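Local coordinates for protein ferredoxin (Nitrosospira multiformis, PDB 3LMF) that is of unknown function but, as a cysteine-rich four-helix-bundle protein of the Csp family, probably binds and stores copper(I), at residues C14-M28 against E96-C108. Sequence-based numbering, arbitrary orientation.
Sequences CIDACNHCYRTCLRM and ECVQTCRQCAEHC
Ala17 and Cys104 face each other where segments 14-28 and 96-108 run roughly antiparallel; the segment axes come within 8.6 Å, with 148° between their N-to-C directions. The CA atoms of Ala17 and Cys104 are 5.0 Å apart. Cysteines fill the inner side. Cys18 SG sits between two thiols, 3.5 Å from Cys108 SG and 3.6 Å from Cys104 SG. Two turns further along the helix, Cys25 SG lies 3.6 Å from Cys101 SG and also meets Cys97 SG. Cys88 and Cys81 of helix 70-90 add to this sulfur-rich core. With chi1 at -59°, Thr24 OG1 lies beside its backbone N and bonds to His20 O, which leaves CG2 to meet Thr100 CG2 tip to tip. A water bridges Ala17 O, Gln103 OE1 and Thr100 OG1. At the Met28/Glu96 end, Glu96 OE1 lies at the edge of the Arg27 guanidinium, 3.2 Å from NH2, in a salt bridge. His107 ND1 bonds to Gln103 O, one turn back, and rests against Ala17 CB at 3.7 Å. An alanine in place of His107 would probably open a gap beside Ala17 CB and cost Gln103 O its side-chain donor. No disulfide links the two segments; their closely spaced thiols are consistent with copper(I) binding, as in Csp relatives.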
ATOM      1  N   CYS A  14      10.182  -3.089  16.994  1.00 24.75           N
ATOM      2  CA  CYS A  14       9.221  -2.120  16.487  1.00 28.20           C
ATOM      3  C   CYS A  14       8.606  -2.605  15.181  1.00 24.77           C
ATOM      4  O   CYS A  14       7.460  -2.276  14.866  1.00 26.07           O
ATOM      5  CB  CYS A  14       9.872  -0.755  16.272  1.00 26.76           C
ATOM      6  SG  CYS A  14       8.699   0.536  15.790  1.00 29.65           S
ATOM      7  N   ILE A  15       9.369  -3.378  14.419  1.00 20.97           N
ATOM      8  CA  ILE A  15       8.873  -3.920  13.162  1.00 23.75           C
ATOM      9  C   ILE A  15       7.728  -4.889  13.433  1.00 25.34           C
ATOM     10  O   ILE A  15       6.661  -4.791  12.819  1.00 22.33           O
ATOM     11  CB  ILE A  15       9.998  -4.635  12.380  1.00 26.11           C
ATOM     12  CG1 ILE A  15      10.818  -3.594  11.615  1.00 25.82           C
ATOM     13  CG2 ILE A  15       9.420  -5.681  11.433  1.00 17.94           C
ATOM     14  CD1 ILE A  15      12.008  -4.169  10.882  1.00 25.16           C
ATOM     15  N   ASP A  16       7.936  -5.809  14.369  1.00 25.35           N
ATOM     16  CA  ASP A  16       6.901  -6.778  14.705  1.00 26.73           C
ATOM     17  C   ASP A  16       5.677  -6.113  15.325  1.00 24.11           C
ATOM     18  O   ASP A  16       4.548  -6.554  15.107  1.00 21.54           O
ATOM     19  CB  ASP A  16       7.451  -7.846  15.655  1.00 34.61           C
ATOM     20  CG  ASP A  16       8.526  -8.701  15.006  1.00 43.77           C
ATOM     21  OD1 ASP A  16       8.479  -8.872  13.766  1.00 42.68           O
ATOM     22  OD2 ASP A  16       9.407  -9.212  15.732  1.00 44.39           O
ATOM     23  N   ALA A  17       5.905  -5.048  16.087  1.00 21.52           N
ATOM     24  CA  ALA A  17       4.820  -4.320  16.731  1.00 24.60           C
ATOM     25  C   ALA A  17       3.955  -3.621  15.679  1.00 23.31           C
ATOM     26  O   ALA A  17       2.728  -3.703  15.722  1.00 26.69           O
ATOM     27  CB  ALA A  17       5.385  -3.304  17.717  1.00 25.72           C
ATOM     28  N   CYS A  18       4.595  -2.925  14.744  1.00 24.64           N
ATOM     29  CA  CYS A  18       3.860  -2.247  13.684  1.00 21.07           C
ATOM     30  C   CYS A  18       3.120  -3.275  12.826  1.00 23.89           C
ATOM     31  O   CYS A  18       1.960  -3.071  12.467  1.00 26.07           O
ATOM     32  CB  CYS A  18       4.804  -1.432  12.794  1.00 19.87           C
ATOM     33  SG  CYS A  18       5.335   0.134  13.512  1.00 27.35           S
ATOM     34  N   ASN A  19       3.792  -4.377  12.499  1.00 20.51           N
ATOM     35  CA  ASN A  19       3.186  -5.430  11.678  1.00 20.78           C
ATOM     36  C   ASN A  19       1.972  -6.021  12.393  1.00 19.02           C
ATOM     37  O   ASN A  19       0.923  -6.222  11.784  1.00 26.21           O
ATOM     38  CB  ASN A  19       4.224  -6.529  11.362  1.00 18.47           C
ATOM     39  CG  ASN A  19       3.692  -7.609  10.409  1.00 24.31           C
ATOM     40  OD1 ASN A  19       3.086  -7.317   9.384  1.00 31.55           O
ATOM     41  ND2 ASN A  19       3.940  -8.865  10.750  1.00 38.99           N
ATOM     42  N   HIS A  20       2.106  -6.280  13.689  1.00 21.57           N
ATOM     43  CA  HIS A  20       1.001  -6.847  14.463  1.00 23.11           C
ATOM     44  C   HIS A  20      -0.175  -5.874  14.558  1.00 18.06           C
ATOM     45  O   HIS A  20      -1.325  -6.254  14.351  1.00 25.23           O
ATOM     46  CB  HIS A  20       1.479  -7.221  15.874  1.00 26.19           C
ATOM     47  CG  HIS A  20       0.420  -7.852  16.726  1.00 33.89           C
ATOM     48  ND1 HIS A  20      -0.066  -9.120  16.493  1.00 40.59           N
ATOM     49  CD2 HIS A  20      -0.261  -7.379  17.798  1.00 37.42           C
ATOM     50  CE1 HIS A  20      -1.003  -9.401  17.382  1.00 35.66           C
ATOM     51  NE2 HIS A  20      -1.142  -8.361  18.183  1.00 33.93           N
ATOM     52  N   CYS A  21       0.120  -4.616  14.862  1.00 19.06           N
ATOM     53  CA  CYS A  21      -0.917  -3.596  14.992  1.00 19.63           C
ATOM     54  C   CYS A  21      -1.593  -3.313  13.659  1.00 18.27           C
ATOM     55  O   CYS A  21      -2.800  -3.044  13.599  1.00 18.00           O
ATOM     56  CB  CYS A  21      -0.319  -2.300  15.563  1.00  7.85           C
ATOM     57  SG  CYS A  21      -1.519  -0.967  15.844  1.00 23.32           S
ATOM     58  N   TYR A  22      -0.823  -3.351  12.583  1.00 20.27           N
ATOM     59  CA  TYR A  22      -1.411  -3.108  11.272  1.00 18.44           C
ATOM     60  C   TYR A  22      -2.398  -4.236  10.954  1.00 15.51           C
ATOM     61  O   TYR A  22      -3.532  -3.979  10.563  1.00 21.80           O
ATOM     62  CB  TYR A  22      -0.297  -2.980  10.219  1.00 19.61           C
ATOM     63  CG  TYR A  22      -0.496  -3.742   8.934  1.00 23.49           C
ATOM     64  CD1 TYR A  22      -1.580  -3.485   8.097  1.00 25.11           C
ATOM     65  CD2 TYR A  22       0.439  -4.680   8.529  1.00 29.12           C
ATOM     66  CE1 TYR A  22      -1.717  -4.144   6.881  1.00 28.38           C
ATOM     67  CE2 TYR A  22       0.317  -5.342   7.324  1.00 30.32           C
ATOM     68  CZ  TYR A  22      -0.757  -5.072   6.502  1.00 33.37           C
ATOM     69  OH  TYR A  22      -0.845  -5.715   5.292  1.00 37.68           O
ATOM     70  N   ARG A  23      -1.984  -5.481  11.156  1.00 15.42           N
ATOM     71  CA  ARG A  23      -2.868  -6.604  10.888  1.00 20.03           C
ATOM     72  C   ARG A  23      -4.142  -6.555  11.732  1.00 20.19           C
ATOM     73  O   ARG A  23      -5.244  -6.766  11.224  1.00 20.63           O
ATOM     74  CB  ARG A  23      -2.127  -7.921  11.121  1.00 15.95           C
ATOM     75  CG  ARG A  23      -1.105  -8.202  10.035  1.00 18.12           C
ATOM     76  CD  ARG A  23      -0.269  -9.415  10.339  1.00 24.43           C
ATOM     77  NE  ARG A  23      -1.086 -10.573  10.660  1.00 31.92           N
ATOM     78  CZ  ARG A  23      -0.623 -11.815  10.731  1.00 34.91           C
ATOM     79  NH1 ARG A  23      -1.444 -12.811  11.041  1.00 31.39           N
ATOM     80  NH2 ARG A  23       0.654 -12.064  10.478  1.00 32.05           N
ATOM     81  N   THR A  24      -3.979  -6.263  13.017  1.00 22.17           N
ATOM     82  CA  THR A  24      -5.091  -6.176  13.953  1.00 14.92           C
ATOM     83  C   THR A  24      -6.068  -5.053  13.595  1.00 20.75           C
ATOM     84  O   THR A  24      -7.274  -5.262  13.579  1.00 28.26           O
ATOM     85  CB  THR A  24      -4.570  -5.960  15.397  1.00 21.92           C
ATOM     86  OG1 THR A  24      -3.719  -7.052  15.761  1.00 24.18           O
ATOM     87  CG2 THR A  24      -5.725  -5.876  16.397  1.00 21.94           C
ATOM     88  N   CYS A  25      -5.566  -3.861  13.305  1.00 20.90           N
ATOM     89  CA  CYS A  25      -6.476  -2.781  12.972  1.00 22.72           C
ATOM     90  C   CYS A  25      -7.276  -3.055  11.701  1.00 23.00           C
ATOM     91  O   CYS A  25      -8.491  -2.852  11.683  1.00 21.63           O
ATOM     92  CB  CYS A  25      -5.715  -1.455  12.882  1.00 21.54           C
ATOM     93  SG  CYS A  25      -5.127  -0.894  14.537  1.00 29.94           S
ATOM     94  N   LEU A  26      -6.612  -3.536  10.652  1.00 20.79           N
ATOM     95  CA  LEU A  26      -7.298  -3.834   9.391  1.00 23.43           C
ATOM     96  C   LEU A  26      -8.344  -4.935   9.588  1.00 20.18           C
ATOM     97  O   LEU A  26      -9.492  -4.801   9.161  1.00 21.63           O
ATOM     98  CB  LEU A  26      -6.297  -4.294   8.321  1.00 18.49           C
ATOM     99  CG  LEU A  26      -6.508  -3.840   6.871  1.00 28.92           C
ATOM    100  CD1 LEU A  26      -5.789  -4.818   5.928  1.00 23.83           C
ATOM    101  CD2 LEU A  26      -7.988  -3.781   6.528  1.00 17.98           C
ATOM    102  N   ARG A  27      -7.933  -6.022  10.233  1.00 19.52           N
ATOM    103  CA  ARG A  27      -8.819  -7.154  10.468  1.00 25.80           C
ATOM    104  C   ARG A  27     -10.071  -6.793  11.254  1.00 25.66           C
ATOM    105  O   ARG A  27     -11.194  -7.069  10.825  1.00 25.71           O
ATOM    106  CB  ARG A  27      -8.065  -8.272  11.197  1.00 31.65           C
ATOM    107  CG  ARG A  27      -8.945  -9.453  11.606  1.00 44.25           C
ATOM    108  CD  ARG A  27      -8.105 -10.619  12.115  1.00 40.43           C
ATOM    109  NE  ARG A  27      -7.316 -10.282  13.302  1.00 38.48           N
ATOM    110  CZ  ARG A  27      -7.821 -10.120  14.523  1.00 46.62           C
ATOM    111  NH1 ARG A  27      -9.125 -10.262  14.731  1.00 36.90           N
ATOM    112  NH2 ARG A  27      -7.021  -9.825  15.539  1.00 43.74           N
HETATM  113  N   MSE A  28      -9.882  -6.162  12.400  1.00 22.07           N
HETATM  114  CA  MSE A  28     -11.014  -5.800  13.238  1.00 35.30           C
HETATM  115  C   MSE A  28     -11.952  -4.786  12.599  1.00 29.17           C
HETATM  116  O   MSE A  28     -13.175  -4.901  12.721  1.00 31.84           O
HETATM  117  CB  MSE A  28     -10.505  -5.305  14.584  1.00 30.70           C
HETATM  118  CG  MSE A  28      -9.585  -6.319  15.219  1.00 44.68           C
HETATM  119 SE   MSE A  28      -9.720  -6.361  17.117  1.00 62.71          SE
HETATM  120  CE  MSE A  28     -11.232  -7.569  17.247  1.00 62.24           C
ATOM    121  N   GLU A  96      -8.347  -6.310  22.215  1.00 35.37           N
ATOM    122  CA  GLU A  96      -7.131  -6.667  21.501  1.00 38.82           C
ATOM    123  C   GLU A  96      -6.536  -5.479  20.738  1.00 37.71           C
ATOM    124  O   GLU A  96      -5.317  -5.358  20.617  1.00 34.87           O
ATOM    125  CB  GLU A  96      -7.419  -7.815  20.532  1.00 47.61           C
ATOM    126  CG  GLU A  96      -6.180  -8.375  19.856  1.00 59.51           C
ATOM    127  CD  GLU A  96      -6.495  -9.537  18.933  1.00 67.10           C
ATOM    128  OE1 GLU A  96      -5.547 -10.075  18.319  1.00 58.09           O
ATOM    129  OE2 GLU A  96      -7.688  -9.905  18.824  1.00 63.15           O
ATOM    130  N   CYS A  97      -7.399  -4.604  20.233  1.00 31.77           N
ATOM    131  CA  CYS A  97      -6.946  -3.447  19.475  1.00 33.06           C
ATOM    132  C   CYS A  97      -6.312  -2.384  20.372  1.00 33.70           C
ATOM    133  O   CYS A  97      -5.299  -1.782  20.010  1.00 32.44           O
ATOM    134  CB  CYS A  97      -8.111  -2.846  18.689  1.00 35.73           C
ATOM    135  SG  CYS A  97      -7.602  -1.745  17.359  1.00 37.76           S
ATOM    136  N   VAL A  98      -6.909  -2.152  21.538  1.00 31.53           N
ATOM    137  CA  VAL A  98      -6.375  -1.178  22.482  1.00 28.63           C
ATOM    138  C   VAL A  98      -4.944  -1.578  22.839  1.00 27.84           C
ATOM    139  O   VAL A  98      -4.027  -0.761  22.785  1.00 32.84           O
ATOM    140  CB  VAL A  98      -7.207  -1.127  23.791  1.00 32.73           C
ATOM    141  CG1 VAL A  98      -6.586  -0.133  24.759  1.00 26.17           C
ATOM    142  CG2 VAL A  98      -8.649  -0.735  23.490  1.00 26.58           C
ATOM    143  N   GLN A  99      -4.769  -2.848  23.189  1.00 26.66           N
ATOM    144  CA  GLN A  99      -3.473  -3.401  23.573  1.00 30.80           C
ATOM    145  C   GLN A  99      -2.381  -3.224  22.519  1.00 33.88           C
ATOM    146  O   GLN A  99      -1.294  -2.718  22.813  1.00 33.19           O
ATOM    147  CB  GLN A  99      -3.627  -4.892  23.879  1.00 39.65           C
ATOM    148  CG  GLN A  99      -2.320  -5.624  24.138  1.00 54.53           C
ATOM    149  CD  GLN A  99      -2.009  -5.784  25.616  1.00 65.94           C
ATOM    150  OE1 GLN A  99      -1.860  -4.801  26.345  1.00 71.23           O
ATOM    151  NE2 GLN A  99      -1.916  -7.036  26.069  1.00 70.78           N
ATOM    152  N   THR A 100      -2.673  -3.650  21.294  1.00 31.51           N
ATOM    153  CA  THR A 100      -1.699  -3.565  20.218  1.00 27.21           C
ATOM    154  C   THR A 100      -1.381  -2.121  19.825  1.00 23.29           C
ATOM    155  O   THR A 100      -0.242  -1.807  19.501  1.00 24.39           O
ATOM    156  CB  THR A 100      -2.169  -4.361  18.975  1.00 30.84           C
ATOM    157  OG1 THR A 100      -1.084  -4.472  18.047  1.00 39.57           O
ATOM    158  CG2 THR A 100      -3.346  -3.669  18.296  1.00 24.87           C
ATOM    159  N   CYS A 101      -2.376  -1.244  19.866  1.00 19.38           N
ATOM    160  CA  CYS A 101      -2.135   0.144  19.517  1.00 18.83           C
ATOM    161  C   CYS A 101      -1.241   0.837  20.544  1.00 24.58           C
ATOM    162  O   CYS A 101      -0.450   1.705  20.180  1.00 27.83           O
ATOM    163  CB  CYS A 101      -3.455   0.903  19.357  1.00 18.66           C
ATOM    164  SG  CYS A 101      -4.309   0.576  17.774  1.00 28.67           S
ATOM    165  N   ARG A 102      -1.356   0.459  21.817  1.00 26.52           N
ATOM    166  CA  ARG A 102      -0.524   1.051  22.869  1.00 28.45           C
ATOM    167  C   ARG A 102       0.925   0.598  22.747  1.00 25.61           C
ATOM    168  O   ARG A 102       1.852   1.403  22.893  1.00 35.09           O
ATOM    169  CB  ARG A 102      -1.044   0.667  24.259  1.00 29.90           C
ATOM    170  CG  ARG A 102      -2.337   1.348  24.666  1.00 30.31           C
ATOM    171  CD  ARG A 102      -2.870   0.767  25.968  1.00 37.26           C
ATOM    172  NE  ARG A 102      -4.088   1.449  26.403  1.00 48.21           N
ATOM    173  CZ  ARG A 102      -4.830   1.067  27.435  1.00 41.34           C
ATOM    174  NH1 ARG A 102      -5.923   1.745  27.755  1.00 34.17           N
ATOM    175  NH2 ARG A 102      -4.482  -0.000  28.140  1.00 29.31           N
ATOM    176  N   GLN A 103       1.111  -0.695  22.496  1.00 28.27           N
ATOM    177  CA  GLN A 103       2.444  -1.274  22.349  1.00 31.00           C
ATOM    178  C   GLN A 103       3.149  -0.667  21.144  1.00 28.78           C
ATOM    179  O   GLN A 103       4.273  -0.187  21.252  1.00 33.36           O
ATOM    180  CB  GLN A 103       2.361  -2.795  22.169  1.00 40.09           C
ATOM    181  CG  GLN A 103       3.718  -3.446  21.863  1.00 61.17           C
ATOM    182  CD  GLN A 103       3.619  -4.916  21.453  1.00 71.28           C
ATOM    183  OE1 GLN A 103       2.973  -5.258  20.451  1.00 67.11           O
ATOM    184  NE2 GLN A 103       4.273  -5.792  22.223  1.00 65.13           N
ATOM    185  N   CYS A 104       2.484  -0.682  19.996  1.00 26.54           N
ATOM    186  CA  CYS A 104       3.080  -0.131  18.796  1.00 21.31           C
ATOM    187  C   CYS A 104       3.494   1.321  19.002  1.00 15.06           C
ATOM    188  O   CYS A 104       4.578   1.722  18.603  1.00 13.86           O
ATOM    189  CB  CYS A 104       2.099  -0.259  17.625  1.00 19.77           C
ATOM    190  SG  CYS A 104       2.721   0.356  16.043  1.00 26.77           S
ATOM    191  N   ALA A 105       2.624   2.103  19.632  1.00 25.51           N
ATOM    192  CA  ALA A 105       2.896   3.522  19.890  1.00 27.64           C
ATOM    193  C   ALA A 105       4.164   3.710  20.731  1.00 25.12           C
ATOM    194  O   ALA A 105       4.936   4.646  20.512  1.00 23.01           O
ATOM    195  CB  ALA A 105       1.709   4.169  20.598  1.00 25.70           C
ATOM    196  N   GLU A 106       4.364   2.815  21.690  1.00 26.44           N
ATOM    197  CA  GLU A 106       5.532   2.858  22.559  1.00 25.62           C
ATOM    198  C   GLU A 106       6.805   2.554  21.769  1.00 26.37           C
ATOM    199  O   GLU A 106       7.803   3.268  21.895  1.00 25.39           O
ATOM    200  CB  GLU A 106       5.371   1.859  23.715  1.00 26.03           C
ATOM    201  CG  GLU A 106       6.623   1.688  24.565  1.00 38.48           C
ATOM    202  CD  GLU A 106       6.443   0.714  25.724  1.00 50.89           C
ATOM    203  OE1 GLU A 106       7.469   0.354  26.344  1.00 59.42           O
ATOM    204  OE2 GLU A 106       5.291   0.317  26.027  1.00 44.35           O
ATOM    205  N   HIS A 107       6.784   1.497  20.962  1.00 23.97           N
ATOM    206  CA  HIS A 107       7.968   1.169  20.166  1.00 24.54           C
ATOM    207  C   HIS A 107       8.253   2.258  19.145  1.00 21.61           C
ATOM    208  O   HIS A 107       9.405   2.601  18.909  1.00 25.09           O
ATOM    209  CB  HIS A 107       7.805  -0.165  19.432  1.00 23.87           C
ATOM    210  CG  HIS A 107       7.882  -1.355  20.328  1.00 33.20           C
ATOM    211  ND1 HIS A 107       6.762  -1.979  20.830  1.00 35.21           N
ATOM    212  CD2 HIS A 107       8.947  -2.014  20.843  1.00 36.79           C
ATOM    213  CE1 HIS A 107       7.133  -2.973  21.617  1.00 33.46           C
ATOM    214  NE2 HIS A 107       8.453  -3.015  21.643  1.00 37.31           N
ATOM    215  N   CYS A 108       7.203   2.799  18.540  1.00 21.61           N
ATOM    216  CA  CYS A 108       7.387   3.841  17.554  1.00 21.89           C
ATOM    217  C   CYS A 108       7.994   5.081  18.200  1.00 21.87           C
ATOM    218  O   CYS A 108       8.833   5.745  17.590  1.00 22.36           O
ATOM    219  CB  CYS A 108       6.060   4.164  16.865  1.00 22.45           C
ATOM    220  SG  CYS A 108       5.593   2.913  15.615  1.00 30.70           S
TER
HETATM  221  O   HOH W   1       2.010  -3.807  18.368  1.00 42.50           O